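Local coordinates for myosin-4 (Saccharomyces cerevisiae, PDB 3MMI), which moves ASH1 and other mRNAs into the yeast bud as a type V myosin motor recruited through She3, here represented by its C-terminal globular tail, at residues A[21-25]-A[64-70]; A[106-110]-A[205-209]; A[115-119]-A[138-142]; A[223-228]-A[267-271]. All coordinates share one frame; numbering follows the deposited sequence.

Contact 1. Residues A[21-25]-A[64-70]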
loop_
_atom_site.group_PDB
_atom_site.type_symbol
_atom_site.label_atom_id
_atom_site.label_comp_id
_atom_site.label_asym_id
_atom_site.label_seq_id
_atom_site.Cartn_x
_atom_site.Cartn_y
_atom_site.Cartn_z
ATOM N N GLU A 21 -29.658 -16.045 -26.470
ATOM C CA GLU A 21 -30.819 -15.991 -25.555
ATOM C C GLU A 21 -30.361 -16.214 -24.112
ATOM O O GLU A 21 -30.870 -15.560 -23.195
ATOM C CB GLU A 21 -31.877 -17.055 -25.910
ATOM C CG GLU A 21 -33.115 -17.029 -24.986
ATOM C CD GLU A 21 -33.932 -18.366 -25.060
ATOM O OE1 GLU A 21 -33.835 -19.143 -26.058
ATOM O OE2 GLU A 21 -34.692 -18.619 -24.105
ATOM N N LEU A 22 -29.443 -17.176 -23.918
ATOM C CA LEU A 22 -28.673 -17.300 -22.651
ATOM C C LEU A 22 -27.993 -15.950 -22.248
ATOM O O LEU A 22 -28.336 -15.357 -21.222
ATOM C CB LEU A 22 -27.639 -18.439 -22.747
ATOM C CG LEU A 22 -28.187 -19.863 -22.851
ATOM C CD1 LEU A 22 -27.084 -20.823 -23.221
ATOM C CD2 LEU A 22 -28.868 -20.290 -21.540
ATOM N N LEU A 23 -27.145 -15.440 -23.118
ATOM C CA LEU A 23 -26.505 -14.165 -22.899
ATOM C C LEU A 23 -27.423 -12.969 -22.695
ATOM O O LEU A 23 -26.989 -11.990 -22.183
ATOM C CB LEU A 23 -25.500 -13.885 -23.998
ATOM C CG LEU A 23 -24.506 -15.007 -24.262
ATOM C CD1 LEU A 23 -23.692 -14.722 -25.439
ATOM C CD2 LEU A 23 -23.641 -15.306 -23.076
ATOM N N MET A 24 -28.686 -13.035 -23.075
ATOM C CA MET A 24 -29.576 -11.918 -22.817
ATOM C C MET A 24 -30.200 -11.983 -21.452
ATOM O O MET A 24 -30.655 -10.993 -20.935
ATOM C CB MET A 24 -30.658 -11.825 -23.868
ATOM C CG MET A 24 -30.473 -10.709 -24.808
ATOM S SD MET A 24 -30.408 -11.355 -26.442
ATOM C CE MET A 24 -32.031 -12.029 -26.574
ATOM N N ASP A 25 -30.221 -13.173 -20.884
ATOM C CA ASP A 25 -30.697 -13.368 -19.534
ATOM C C ASP A 25 -29.629 -12.867 -18.573
ATOM O O ASP A 25 -29.121 -13.559 -17.719
ATOM C CB ASP A 25 -31.035 -14.823 -19.288
ATOM C CG ASP A 25 -32.080 -14.997 -18.244
ATOM O OD1 ASP A 25 -32.435 -16.145 -17.979
ATOM O OD2 ASP A 25 -32.538 -13.997 -17.687
ATOM N N SER A 64 -17.307 -13.884 -24.157
ATOM C CA SER A 64 -18.456 -14.353 -24.989
ATOM C C SER A 64 -19.322 -13.153 -25.320
ATOM O O SER A 64 -19.529 -12.828 -26.473
ATOM C CB SER A 64 -19.283 -15.459 -24.285
ATOM O OG SER A 64 -20.377 -15.866 -25.097
ATOM N N LEU A 65 -19.768 -12.458 -24.289
ATOM C CA LEU A 65 -20.607 -11.281 -24.440
ATOM C C LEU A 65 -20.042 -10.251 -25.405
ATOM O O LEU A 65 -20.777 -9.672 -26.175
ATOM C CB LEU A 65 -20.863 -10.638 -23.094
ATOM C CG LEU A 65 -21.781 -11.366 -22.127
ATOM C CD1 LEU A 65 -21.616 -10.773 -20.733
ATOM C CD2 LEU A 65 -23.268 -11.216 -22.544
ATOM N N VAL A 66 -18.732 -10.050 -25.396
ATOM C CA VAL A 66 -18.164 -8.975 -26.220
ATOM C C VAL A 66 -18.143 -9.392 -27.660
ATOM O O VAL A 66 -18.372 -8.584 -28.571
ATOM C CB VAL A 66 -16.672 -8.557 -25.791
ATOM C CG1 VAL A 66 -15.934 -7.804 -26.913
ATOM C CG2 VAL A 66 -16.675 -7.747 -24.492
ATOM N N ARG A 67 -17.883 -10.665 -27.888
ATOM C CA ARG A 67 -17.821 -11.223 -29.223
ATOM C C ARG A 67 -19.151 -11.191 -29.911
ATOM O O ARG A 67 -19.224 -11.005 -31.099
ATOM C CB ARG A 67 -17.363 -12.664 -29.173
ATOM C CG ARG A 67 -17.449 -13.316 -30.478
ATOM C CD ARG A 67 -16.130 -13.793 -30.862
ATOM N NE ARG A 67 -15.710 -14.605 -29.770
ATOM C CZ ARG A 67 -16.502 -15.479 -29.193
ATOM N NH1 ARG A 67 -17.712 -15.647 -29.643
ATOM N NH2 ARG A 67 -16.074 -16.178 -28.165
ATOM N N ASN A 68 -20.195 -11.379 -29.129
ATOM C CA ASN A 68 -21.551 -11.417 -29.624
ATOM C C ASN A 68 -22.158 -10.043 -29.484
ATOM O O ASN A 68 -23.388 -9.863 -29.582
ATOM C CB ASN A 68 -22.377 -12.480 -28.865
ATOM C CG ASN A 68 -21.804 -13.867 -29.076
ATOM O OD1 ASN A 68 -21.688 -14.301 -30.265
ATOM N ND2 ASN A 68 -21.392 -14.552 -27.977
ATOM N N GLY A 69 -21.282 -9.081 -29.214
ATOM C CA GLY A 69 -21.648 -7.663 -29.236
ATOM C C GLY A 69 -22.576 -7.232 -28.115
ATOM O O GLY A 69 -23.248 -6.219 -28.244
ATOM N N LEU A 70 -22.653 -7.965 -27.011
ATOM C CA LEU A 70 -23.572 -7.533 -25.989
ATOM C C LEU A 70 -22.914 -6.559 -24.970
ATOM O O LEU A 70 -22.733 -6.857 -23.790
ATOM C CB LEU A 70 -24.274 -8.715 -25.330
ATOM C CG LEU A 70 -25.174 -9.526 -26.293
ATOM C CD1 LEU A 70 -25.793 -10.749 -25.549
ATOM C CD2 LEU A 70 -26.341 -8.635 -26.756
#
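The backbones of 21-25 and 64-70 come nearest at Leu-23 and Leu-65, with CA atoms 6.7 Å apart, where the last turns of helix 19-24 and helix 53-67 approach. Leu-23 carries this contact, and its atoms share a few neighbours. CB meets two leucine methyls, Leu-70 CD1 at 3.5 Å and Leu-65 CD2 at 3.8 Å. The Leu-23 and Leu-65 side chains slide past each other in opposite directions. Leu-23 CG stands beside its backbone N (chi1 -51°), which carries the branch out to polar company: CD1 lies 3.4 Å from Asn-68 ND2 and 3.5 Å from Ser-64 OG. The Asn-68 side chain crosses that of Leu-23 at about a right angle, its amide nitrogen meeting the methyl group. What brings Leu-70 back toward Leu-23 is the way helix 53-67 ends. Gly-69, with positive phi, is the C-prime residue of a Schellman motif in which Leu-70 N bonds to Leu-65 O at 2.7 Å, while the bond from Gly-69 N to Val-66 O is weak. The chain turns out of the helix there, and Leu-65 and Leu-70 each bring a methyl to Leu-23. Leu-23 O takes a hydrogen bond from Tyr-29 OH, while Val-66 faces helix 132-168 through Thr-134 and Tyr-137. With carbon atoms doing most of the touching, adhesion of the N-terminal helix here probably rests on dispersion and the hydrophobic effect, with little directional preference.

Contact 2. Residues A[106-110]-A[205-209]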
loop_
_atom_site.group_PDB
_atom_site.type_symbol
_atom_site.label_atom_id
_atom_site.label_comp_id
_atom_site.label_asym_id
_atom_site.label_seq_id
_atom_site.Cartn_x
_atom_site.Cartn_y
_atom_site.Cartn_z
ATOM N N SER A 106 -4.943 -11.079 -6.900
ATOM C CA SER A 106 -4.254 -11.723 -7.981
ATOM C C SER A 106 -5.145 -12.042 -9.173
ATOM O O SER A 106 -4.708 -11.876 -10.300
ATOM C CB SER A 106 -3.618 -13.018 -7.495
ATOM O OG SER A 106 -2.842 -13.475 -8.589
ATOM N N ASN A 107 -6.413 -12.439 -8.909
ATOM C CA ASN A 107 -7.418 -12.701 -9.961
ATOM C C ASN A 107 -7.826 -11.377 -10.669
ATOM O O ASN A 107 -7.815 -11.300 -11.871
ATOM C CB ASN A 107 -8.629 -13.485 -9.378
ATOM C CG ASN A 107 -8.398 -15.049 -9.405
ATOM O OD1 ASN A 107 -8.610 -15.691 -10.438
ATOM N ND2 ASN A 107 -7.950 -15.622 -8.274
ATOM N N LEU A 108 -8.189 -10.361 -9.886
ATOM C CA LEU A 108 -8.677 -9.083 -10.476
ATOM C C LEU A 108 -7.581 -8.393 -11.254
ATOM O O LEU A 108 -7.849 -7.680 -12.249
ATOM C CB LEU A 108 -9.165 -8.111 -9.420
ATOM C CG LEU A 108 -10.410 -8.540 -8.670
ATOM C CD1 LEU A 108 -10.819 -7.373 -7.800
ATOM C CD2 LEU A 108 -11.534 -9.053 -9.575
ATOM N N SER A 109 -6.347 -8.671 -10.826
ATOM C CA SER A 109 -5.210 -7.968 -11.354
ATOM C C SER A 109 -4.990 -8.293 -12.803
ATOM O O SER A 109 -4.257 -7.592 -13.491
ATOM C CB SER A 109 -3.908 -8.189 -10.554
ATOM O OG SER A 109 -3.270 -9.389 -11.009
ATOM N N ARG A 110 -5.691 -9.282 -13.287
ATOM C CA ARG A 110 -5.535 -9.721 -14.677
ATOM C C ARG A 110 -6.621 -9.114 -15.580
ATOM O O ARG A 110 -6.550 -9.267 -16.767
ATOM C CB ARG A 110 -5.588 -11.290 -14.744
ATOM C CG ARG A 110 -4.292 -11.984 -14.239
ATOM C CD ARG A 110 -4.425 -13.327 -13.577
ATOM N NE ARG A 110 -3.266 -13.595 -12.653
ATOM C CZ ARG A 110 -2.142 -14.103 -13.107
ATOM N NH1 ARG A 110 -2.019 -14.309 -14.391
ATOM N NH2 ARG A 110 -1.163 -14.401 -12.329
ATOM N N PHE A 205 -0.259 -17.859 -5.030
ATOM C CA PHE A 205 -1.439 -17.381 -5.752
ATOM C C PHE A 205 -1.098 -16.696 -7.073
ATOM O O PHE A 205 -1.898 -15.969 -7.624
ATOM C CB PHE A 205 -2.353 -16.556 -4.834
ATOM C CG PHE A 205 -2.962 -17.340 -3.747
ATOM C CD1 PHE A 205 -3.453 -18.629 -3.977
ATOM C CD2 PHE A 205 -3.089 -16.812 -2.471
ATOM C CE1 PHE A 205 -4.031 -19.355 -2.926
ATOM C CE2 PHE A 205 -3.674 -17.558 -1.438
ATOM C CZ PHE A 205 -4.141 -18.820 -1.671
ATOM N N GLN A 206 0.105 -16.925 -7.560
ATOM C CA GLN A 206 0.537 -16.452 -8.867
ATOM C C GLN A 206 0.454 -14.906 -9.170
ATOM O O GLN A 206 0.166 -14.500 -10.318
ATOM C CB GLN A 206 -0.174 -17.254 -9.987
ATOM C CG GLN A 206 0.349 -18.751 -10.157
ATOM C CD GLN A 206 -0.519 -19.569 -11.164
ATOM O OE1 GLN A 206 -0.504 -19.310 -12.377
ATOM N NE2 GLN A 206 -1.326 -20.487 -10.644
ATOM N N VAL A 207 0.788 -14.036 -8.201
ATOM C CA VAL A 207 0.772 -12.647 -8.571
ATOM C C VAL A 207 1.914 -12.322 -9.529
ATOM O O VAL A 207 3.004 -12.785 -9.360
ATOM C CB VAL A 207 0.512 -11.651 -7.383
ATOM C CG1 VAL A 207 -0.051 -12.300 -6.150
ATOM C CG2 VAL A 207 1.691 -10.731 -7.098
ATOM N N VAL A 208 1.651 -11.550 -10.568
ATOM C CA VAL A 208 2.692 -11.243 -11.541
ATOM C C VAL A 208 3.863 -10.516 -10.852
ATOM O O VAL A 208 3.666 -9.799 -9.868
ATOM C CB VAL A 208 2.181 -10.374 -12.759
ATOM C CG1 VAL A 208 1.044 -11.050 -13.363
ATOM C CG2 VAL A 208 1.710 -8.962 -12.338
ATOM N N ASP A 209 5.054 -10.700 -11.403
ATOM C CA ASP A 209 6.274 -10.137 -10.869
ATOM C C ASP A 209 6.234 -8.637 -10.567
ATOM O O ASP A 209 6.596 -8.226 -9.474
ATOM C CB ASP A 209 7.461 -10.404 -11.783
ATOM C CG ASP A 209 8.335 -11.527 -11.250
ATOM O OD1 ASP A 209 9.128 -11.304 -10.263
ATOM O OD2 ASP A 209 8.194 -12.674 -11.782
#
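Ser-106 O, beside the hydroxyl that reaches segment 205-209, is gripped from opposite faces of its carbonyl plane: Ser-109 OG donates at 3.0 Å and Arg-110 NE at 3.3 Å. The second bond, which lies in the guanidinium plane, helps set how that group is turned, with NH2 toward segment 205-209. There Gln-206 O meets the guanidinium edge. The modelled separation from NH2 to Gln-206 O, 2.4 Å, is too short to be taken literally, and the N-H...O angle of 119° makes its strength doubtful. Val-208 CG1 covers one guanidinium face, 4.1 Å from NH2. Ser-106 OG, anti to the backbone N (chi1 -173°), also crosses, donating to Phe-205 O at 2.8 Å, tilted 23° from the carbonyl plane. Both accepting carbonyls belong to the Schellman turn that ends helix 185-204, where Gln-206, with positive phi, is the C-prime residue. The contact therefore ties the end of helix 97-108 to the connection leading into helix 209-234. With an alanine in place of Arg-110, Ser-106 O would probably lose one of its two donors and Gln-206 O its nearby guanidinium edge. Val-207 CG1 packs against Ser-106 CB at 3.9 Å.

Contact 3. Residues A[115-119]-A[138-142]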
loop_
_atom_site.group_PDB
_atom_site.type_symbol
_atom_site.label_atom_id
_atom_site.label_comp_id
_atom_site.label_asym_id
_atom_site.label_seq_id
_atom_site.Cartn_x
_atom_site.Cartn_y
_atom_site.Cartn_z
ATOM N N ALA A 115 -8.658 -7.134 -20.955
ATOM C CA ALA A 115 -9.242 -6.095 -21.813
ATOM C C ALA A 115 -8.296 -5.611 -22.894
ATOM O O ALA A 115 -8.699 -5.453 -24.053
ATOM C CB ALA A 115 -9.823 -4.864 -20.993
ATOM N N ALA A 116 -7.029 -5.407 -22.532
ATOM C CA ALA A 116 -6.006 -4.993 -23.519
ATOM C C ALA A 116 -5.778 -6.066 -24.524
ATOM O O ALA A 116 -5.650 -5.736 -25.732
ATOM C CB ALA A 116 -4.665 -4.633 -22.860
ATOM N N ASN A 117 -5.682 -7.340 -24.067
ATOM C CA ASN A 117 -5.574 -8.455 -25.037
ATOM C C ASN A 117 -6.882 -8.746 -25.848
ATOM O O ASN A 117 -6.823 -9.270 -26.913
ATOM C CB ASN A 117 -4.966 -9.773 -24.454
ATOM C CG ASN A 117 -4.663 -10.856 -25.599
ATOM O OD1 ASN A 117 -5.422 -11.839 -25.793
ATOM N ND2 ASN A 117 -3.612 -10.595 -26.397
ATOM N N GLN A 118 -8.056 -8.433 -25.328
ATOM C CA GLN A 118 -9.245 -8.627 -26.111
ATOM C C GLN A 118 -9.182 -7.696 -27.292
ATOM O O GLN A 118 -9.699 -7.971 -28.344
ATOM C CB GLN A 118 -10.497 -8.367 -25.295
ATOM C CG GLN A 118 -10.871 -9.557 -24.518
ATOM C CD GLN A 118 -11.410 -10.672 -25.373
ATOM O OE1 GLN A 118 -10.824 -11.748 -25.474
ATOM N NE2 GLN A 118 -12.580 -10.423 -25.960
ATOM N N LYS A 119 -8.562 -6.552 -27.137
ATOM C CA LYS A 119 -8.841 -5.556 -28.109
ATOM C C LYS A 119 -7.911 -5.749 -29.285
ATOM O O LYS A 119 -8.163 -5.328 -30.445
ATOM C CB LYS A 119 -8.855 -4.162 -27.474
ATOM C CG LYS A 119 -7.561 -3.475 -27.284
ATOM C CD LYS A 119 -7.907 -2.004 -27.102
ATOM C CE LYS A 119 -7.131 -1.363 -25.945
ATOM N NZ LYS A 119 -7.660 -1.800 -24.548
ATOM N N LEU A 138 -13.609 -1.719 -24.815
ATOM C CA LEU A 138 -12.598 -2.512 -24.195
ATOM C C LEU A 138 -11.561 -1.571 -23.606
ATOM O O LEU A 138 -10.981 -1.836 -22.540
ATOM C CB LEU A 138 -11.951 -3.463 -25.183
ATOM C CG LEU A 138 -12.762 -4.680 -25.677
ATOM C CD1 LEU A 138 -11.896 -5.280 -26.750
ATOM C CD2 LEU A 138 -12.974 -5.676 -24.540
ATOM N N ASN A 139 -11.328 -0.465 -24.296
ATOM C CA ASN A 139 -10.486 0.604 -23.774
ATOM C C ASN A 139 -10.992 1.115 -22.449
ATOM O O ASN A 139 -10.215 1.298 -21.498
ATOM C CB ASN A 139 -10.417 1.757 -24.746
ATOM C CG ASN A 139 -9.186 2.604 -24.544
ATOM O OD1 ASN A 139 -8.053 2.148 -24.744
ATOM N ND2 ASN A 139 -9.400 3.834 -24.134
ATOM N N ASP A 140 -12.305 1.232 -22.342
ATOM C CA ASP A 140 -12.898 1.762 -21.155
ATOM C C ASP A 140 -12.853 0.708 -20.103
ATOM O O ASP A 140 -12.696 1.040 -18.932
ATOM C CB ASP A 140 -14.323 2.166 -21.436
ATOM C CG ASP A 140 -14.998 2.824 -20.282
ATOM O OD1 ASP A 140 -14.663 3.964 -19.927
ATOM O OD2 ASP A 140 -15.895 2.224 -19.726
ATOM N N LEU A 141 -13.011 -0.565 -20.507
ATOM C CA LEU A 141 -13.062 -1.666 -19.547
ATOM C C LEU A 141 -11.688 -1.702 -18.848
ATOM O O LEU A 141 -11.572 -1.896 -17.646
ATOM C CB LEU A 141 -13.416 -2.990 -20.269
ATOM C CG LEU A 141 -13.342 -4.281 -19.462
ATOM C CD1 LEU A 141 -14.392 -4.300 -18.393
ATOM C CD2 LEU A 141 -13.493 -5.513 -20.361
ATOM N N GLU A 142 -10.660 -1.498 -19.641
ATOM C CA GLU A 142 -9.335 -1.547 -19.141
ATOM C C GLU A 142 -9.054 -0.412 -18.095
ATOM O O GLU A 142 -8.529 -0.668 -17.012
ATOM C CB GLU A 142 -8.351 -1.462 -20.263
ATOM C CG GLU A 142 -6.982 -1.386 -19.701
ATOM C CD GLU A 142 -5.928 -1.341 -20.764
ATOM O OE1 GLU A 142 -6.269 -1.494 -21.906
ATOM O OE2 GLU A 142 -4.716 -1.200 -20.507
#
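Lys-119 and Leu-138 meet within an antiparallel helix pair, formed by helix 111-119 and the long helix 132-168 that follows it in the chain. The two short segments run at 165° to each other, their axes 8.6 Å apart. The path of Lys-119 shows how one side chain can serve both the apolar and the charged part of such an interface. Its CB presses on Leu-138 CD1 at 3.3 Å, tighter than ordinary carbon contact. CG then takes the position between backbone N and carbonyl carbon (chi1 83°), and bends at chi3 and chi4 swing the chain across the second helix. CE passes Asn-139 OD1 at 3.8 Å, and NZ arrives at Glu-142 OE1, 3.0 Å away, in a salt bridge. The Glu-142 chain is fully extended to this meeting and crosses the lysine at about a right angle. The small side chain of Ala-115 probably allows the close approach: its CB lies against Leu-141 CD2 and also nears Leu-138 O at 3.6 Å. Gln-118 contributes its CB, which touches both Leu-138 methyls. Ala-116 CB also lies by the carboxylate, 3.7 Å from the same Glu-142 OE1 that holds the lysine, an oxygen NZ meets nearly along its C-O axis.

Contact 4. Residues A[223-228]-A[267-271]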
loop_
_atom_site.group_PDB
_atom_site.type_symbol
_atom_site.label_atom_id
_atom_site.label_comp_id
_atom_site.label_asym_id
_atom_site.label_seq_id
_atom_site.Cartn_x
_atom_site.Cartn_y
_atom_site.Cartn_z
ATOM N N LEU A 223 4.863 1.162 6.177
ATOM C CA LEU A 223 5.599 1.155 7.465
ATOM C C LEU A 223 6.268 2.518 7.685
ATOM O O LEU A 223 6.388 2.957 8.804
ATOM C CB LEU A 223 6.630 -0.026 7.590
ATOM C CG LEU A 223 6.005 -1.466 7.636
ATOM C CD1 LEU A 223 7.074 -2.546 7.256
ATOM C CD2 LEU A 223 5.437 -1.863 8.977
ATOM N N ASN A 224 6.657 3.184 6.624
ATOM C CA ASN A 224 7.024 4.650 6.672
ATOM C C ASN A 224 5.989 5.509 7.484
ATOM O O ASN A 224 6.371 6.124 8.497
ATOM C CB ASN A 224 7.158 5.163 5.212
ATOM C CG ASN A 224 7.568 6.614 5.127
ATOM O OD1 ASN A 224 8.638 6.997 5.675
ATOM N ND2 ASN A 224 6.724 7.433 4.563
ATOM N N VAL A 225 4.688 5.394 7.138
ATOM C CA VAL A 225 3.533 6.118 7.773
ATOM C C VAL A 225 3.439 5.764 9.227
ATOM O O VAL A 225 3.542 6.580 10.109
ATOM C CB VAL A 225 2.227 5.726 6.999
ATOM C CG1 VAL A 225 0.996 6.237 7.788
ATOM C CG2 VAL A 225 2.331 6.314 5.612
ATOM N N MET A 226 3.393 4.458 9.478
ATOM C CA MET A 226 3.198 3.955 10.870
ATOM C C MET A 226 4.384 4.299 11.744
ATOM O O MET A 226 4.293 4.705 12.911
ATOM C CB MET A 226 3.053 2.467 10.790
ATOM C CG MET A 226 2.784 1.839 12.100
ATOM S SD MET A 226 3.558 0.239 12.158
ATOM C CE MET A 226 4.803 0.580 13.380
ATOM N N LEU A 227 5.561 4.167 11.156
ATOM C CA LEU A 227 6.751 4.408 11.944
ATOM C C LEU A 227 6.934 5.893 12.224
ATOM O O LEU A 227 7.193 6.309 13.328
ATOM C CB LEU A 227 8.013 3.872 11.284
ATOM C CG LEU A 227 8.264 2.355 11.395
ATOM C CD1 LEU A 227 9.372 1.988 10.451
ATOM C CD2 LEU A 227 8.663 1.898 12.758
ATOM N N PHE A 228 6.777 6.706 11.190
ATOM C CA PHE A 228 6.869 8.155 11.403
ATOM C C PHE A 228 5.751 8.625 12.424
ATOM O O PHE A 228 6.093 9.404 13.286
ATOM C CB PHE A 228 6.658 8.931 10.123
ATOM C CG PHE A 228 6.746 10.375 10.308
ATOM C CD1 PHE A 228 8.014 10.984 10.440
ATOM C CD2 PHE A 228 5.582 11.152 10.407
ATOM C CE1 PHE A 228 8.101 12.297 10.665
ATOM C CE2 PHE A 228 5.652 12.497 10.549
ATOM C CZ PHE A 228 6.883 13.133 10.670
ATOM N N ASN A 267 10.863 4.467 -0.153
ATOM C CA ASN A 267 9.590 4.210 0.422
ATOM C C ASN A 267 9.532 4.643 1.902
ATOM O O ASN A 267 8.442 4.850 2.427
ATOM C CB ASN A 267 9.245 2.718 0.312
ATOM C CG ASN A 267 9.178 2.275 -1.093
ATOM O OD1 ASN A 267 9.905 1.378 -1.525
ATOM N ND2 ASN A 267 8.288 2.853 -1.812
ATOM N N LEU A 268 10.694 4.722 2.551
ATOM C CA LEU A 268 10.772 5.038 3.939
ATOM C C LEU A 268 11.420 6.451 4.199
ATOM O O LEU A 268 12.014 6.702 5.252
ATOM C CB LEU A 268 11.652 3.995 4.646
ATOM C CG LEU A 268 11.085 2.581 4.666
ATOM C CD1 LEU A 268 12.181 1.669 5.102
ATOM C CD2 LEU A 268 9.971 2.521 5.690
ATOM N N ILE A 269 11.242 7.352 3.217
ATOM C CA ILE A 269 11.834 8.679 3.277
ATOM C C ILE A 269 11.482 9.563 4.492
ATOM O O ILE A 269 12.389 10.127 5.078
ATOM C CB ILE A 269 11.683 9.434 1.933
ATOM C CG1 ILE A 269 12.722 10.513 1.880
ATOM C CG2 ILE A 269 10.193 9.850 1.640
ATOM C CD1 ILE A 269 12.414 11.631 0.762
ATOM N N GLN A 270 10.245 9.510 4.972
ATOM C CA GLN A 270 9.866 10.384 6.100
ATOM C C GLN A 270 10.506 9.900 7.329
ATOM O O GLN A 270 11.093 10.687 8.067
ATOM C CB GLN A 270 8.362 10.498 6.201
ATOM C CG GLN A 270 7.845 11.633 5.328
ATOM C CD GLN A 270 7.733 11.254 3.901
ATOM O OE1 GLN A 270 7.256 10.163 3.612
ATOM N NE2 GLN A 270 8.095 12.183 2.968
ATOM N N ILE A 271 10.477 8.563 7.555
ATOM C CA ILE A 271 10.936 8.096 8.853
ATOM C C ILE A 271 12.456 8.127 8.827
ATOM O O ILE A 271 13.088 8.469 9.793
ATOM C CB ILE A 271 10.447 6.658 9.305
ATOM C CG1 ILE A 271 11.147 6.301 10.580
ATOM C CG2 ILE A 271 10.871 5.520 8.310
ATOM C CD1 ILE A 271 10.699 7.148 11.819
#
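The first turn of helix 269-279, in the DIL region of the tail, is met by Asn-224 from the middle of helix 209-234. Such a turn has backbone N-H groups without acceptors in its own helix, and here a side chain from a different helix supplies one. Asn-224 OD1 takes the N-H of Ile-271 at 3.1 Å with an N-H...O angle of 153°; a weak, more bent bond comes from Gln-270 N. The other end of the amide is used too: ND2 donates to Gln-270 OE1 at 2.9 Å, in the plane of that carbonyl, although the two amides are turned 61° apart. Gln-270 is also held by a bond from NE2 to Ala-297 O. Asn-224 reaches the turn because CG is anti to its backbone N (chi1 -178°), which carries the amide to helix 269-279. Were Asn-224 shortened to an alanine, the N-H of Ile-271 and Gln-270 OE1 would probably be left without their mates in a buried interface. Apolar groups flank the polar centre. Leu-268 CD2 lies 3.5 Å from Asn-224 N, Ile-271 CG1 packs on Leu-227 CB at 4.0 Å, and the Phe-228 ring presents its edge to Ile-271 CA. The helix start, probably slightly positive, suits the amide oxygen. Asn-224 thus joins two helices of the all-helical DIL region through side-chain recognition of a helix N-terminus.

In the fold
The four contacts are spread through an all-helical tail, with contact 1 near one end, about 37 Å from the chain's centre, and contact 4 nearer the middle, about 12 Å from it. Contacts 1 and 3, with centres about 17 Å apart, are joined directly: Val-66 CG2 packs on Leu-138 CD2 at 4.2 Å. Contact 3 is nested in the chain loop that contact 2 closes; helices 97-108 and 111-119 are consecutive, and the nearest atoms of the two contacts are about 5 Å apart. Contact 4 follows in sequence, its centre about 27 Å from that of contact 2 and 49 Å from that of contact 1. Helix 209-234, which begins at the end of contact 2's second segment, carries one side of contact 4.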